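Local coordinates for galactose-1-phosphate uridylyltransferase (Pyrobaculum aerophilum str. IM2, PDB 6K5Z), which probably transfers UMP between UDP-glucose and galactose 1-phosphate through a uridylylated histidine, as a zinc-binding member of the HIT superfamily, at residues 81-86 with 137-142. Numbering follows the deposited sequence.
Sequences VETPQH and THPHSQ. With ZN (zinc ion), chain G; PO4 (phosphate ion), chain J.
Ser141 OG donates to Glu82 OE2 over 2.5 Å, meeting the oxygen nearly in line with its C-O bond. This pins the loop leaving strand 76-81 to strand 140-146 of the large antiparallel sheet, just after the HPH segment (His138 to His140) of this HIT-superfamily transferase. The other carboxylate oxygen, OE1, lies 3.4 Å from Pro139 CB and forms a salt bridge with Arg126 of strand 121-128. A leucine in place of Glu82 would probably leave Ser141 OG without its acceptor and the guanidinium of Arg126 without this carboxylate partner. The Glu82 backbone adds a weak bond, N to Pro139 O, beside the non-hydrogen-bonded antiparallel pair Val81-His140.

Farther along the loop the zinc ion joins the segments: His86 ND1 and His138 ND1 bind it at 2.3 and 2.2 Å, and Cys30 and Cys33 complete the site. The two rings are inclined at 72°. Because CG of His138 stands anti to its backbone N (chi1 -164°), the ring reaches into the turn of 83-86. There NE2 donates to Thr83 O (2.6 Å), in the ring plane, while Gln85 O sits over one face, near the rim. Thus the metal and a backbone carbonyl fix the ring's rotation from its two nitrogens. An ST turn, Gln85 N to Thr83 OG1, shapes this loop.

His140, the predicted nucleophile that would carry UMP, is oriented by its ND1, which donates to His138 O. At the ring's other nitrogen, NE2 donates to phosphate O3, 2.5 Å away at the ring edge and in its plane.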
# COMPACT_ATOMS: atom_id res chain seq x y z
N VAL B 81 -8.54 -16.28 17.17
CA VAL B 81 -10.01 -16.36 17.13
C VAL B 81 -10.56 -15.66 18.36
O VAL B 81 -10.34 -16.12 19.49
CB VAL B 81 -10.52 -17.81 17.04
CG1 VAL B 81 -12.03 -17.85 16.87
CG2 VAL B 81 -9.87 -18.50 15.86
N GLU B 82 -11.31 -14.60 18.11
CA GLU B 82 -11.69 -13.62 19.12
C GLU B 82 -12.89 -13.95 20.00
O GLU B 82 -13.16 -13.27 21.00
CB GLU B 82 -11.93 -12.28 18.40
CG GLU B 82 -10.66 -11.68 17.77
CD GLU B 82 -10.97 -10.51 16.86
OE1 GLU B 82 -12.15 -10.16 16.69
OE2 GLU B 82 -10.02 -9.91 16.30
N THR B 83 -13.63 -14.96 19.61
CA THR B 83 -14.86 -15.37 20.27
C THR B 83 -15.34 -16.67 19.60
O THR B 83 -15.00 -16.92 18.44
CB THR B 83 -15.96 -14.34 20.11
OG1 THR B 83 -17.21 -14.93 20.48
CG2 THR B 83 -16.04 -13.86 18.65
N PRO B 84 -16.08 -17.51 20.33
CA PRO B 84 -16.67 -18.69 19.67
C PRO B 84 -17.87 -18.36 18.75
O PRO B 84 -18.26 -19.21 17.98
CB PRO B 84 -17.09 -19.57 20.85
CG PRO B 84 -17.37 -18.59 21.97
CD PRO B 84 -16.28 -17.57 21.79
N GLN B 85 -18.42 -17.16 18.83
CA GLN B 85 -19.58 -16.77 17.99
C GLN B 85 -19.21 -16.45 16.56
O GLN B 85 -18.23 -15.74 16.32
CB GLN B 85 -20.23 -15.50 18.51
CG GLN B 85 -20.55 -15.49 19.97
CD GLN B 85 -21.60 -14.47 20.24
OE1 GLN B 85 -21.30 -13.30 20.48
NE2 GLN B 85 -22.84 -14.89 20.16
N HIS B 86 -20.02 -16.92 15.62
CA HIS B 86 -19.73 -16.76 14.20
C HIS B 86 -20.32 -15.47 13.63
O HIS B 86 -19.64 -14.82 12.84
CB HIS B 86 -20.15 -18.03 13.42
CG HIS B 86 -19.85 -17.98 11.95
ND1 HIS B 86 -18.72 -18.53 11.39
CD2 HIS B 86 -20.56 -17.45 10.92
CE1 HIS B 86 -18.74 -18.34 10.08
NE2 HIS B 86 -19.84 -17.68 9.77
N THR B 137 -15.61 -14.61 7.83
CA THR B 137 -16.45 -13.63 8.51
C THR B 137 -16.37 -13.72 10.04
O THR B 137 -16.51 -12.74 10.76
CB THR B 137 -17.89 -13.80 7.96
OG1 THR B 137 -18.64 -12.62 8.15
CG2 THR B 137 -18.62 -15.02 8.58
N HIS B 138 -16.11 -14.92 10.54
CA HIS B 138 -15.88 -15.10 11.98
C HIS B 138 -14.79 -14.13 12.53
O HIS B 138 -13.66 -14.14 12.07
CB HIS B 138 -15.44 -16.54 12.25
CG HIS B 138 -15.54 -16.94 13.68
ND1 HIS B 138 -16.43 -17.88 14.13
CD2 HIS B 138 -14.89 -16.50 14.77
CE1 HIS B 138 -16.33 -18.01 15.43
NE2 HIS B 138 -15.38 -17.19 15.84
N PRO B 139 -15.12 -13.31 13.54
CA PRO B 139 -14.12 -12.38 14.02
C PRO B 139 -12.79 -13.01 14.38
O PRO B 139 -12.70 -13.98 15.18
CB PRO B 139 -14.78 -11.76 15.23
CG PRO B 139 -16.21 -11.74 14.85
CD PRO B 139 -16.38 -13.12 14.28
N HIS B 140 -11.75 -12.48 13.77
CA HIS B 140 -10.45 -12.96 14.05
C HIS B 140 -9.43 -11.91 13.73
O HIS B 140 -9.70 -10.99 12.99
CB HIS B 140 -10.21 -14.23 13.26
CG HIS B 140 -10.16 -13.99 11.79
ND1 HIS B 140 -11.23 -13.49 11.09
CD2 HIS B 140 -9.13 -14.09 10.91
CE1 HIS B 140 -10.86 -13.32 9.83
NE2 HIS B 140 -9.60 -13.66 9.70
N SER B 141 -8.24 -12.10 14.31
CA SER B 141 -7.09 -11.25 14.13
C SER B 141 -5.92 -12.17 13.77
O SER B 141 -6.06 -13.41 13.75
CB SER B 141 -6.83 -10.51 15.45
OG SER B 141 -7.65 -9.37 15.55
N GLN B 142 -4.76 -11.56 13.48
CA GLN B 142 -3.57 -12.32 13.07
C GLN B 142 -2.32 -11.86 13.77
O GLN B 142 -2.17 -10.69 14.15
CB GLN B 142 -3.34 -12.24 11.57
CG GLN B 142 -4.43 -12.91 10.73
CD GLN B 142 -4.05 -13.01 9.24
OE1 GLN B 142 -3.05 -13.63 8.88
NE2 GLN B 142 -4.82 -12.39 8.39
ZN ZN G . -17.11 -19.50 12.76
P PO4 J . -9.27 -13.50 5.71
O1 PO4 J . -10.73 -13.49 5.28
O2 PO4 J . -8.58 -14.67 5.01
O3 PO4 J . -9.19 -13.69 7.20
O4 PO4 J . -8.60 -12.16 5.43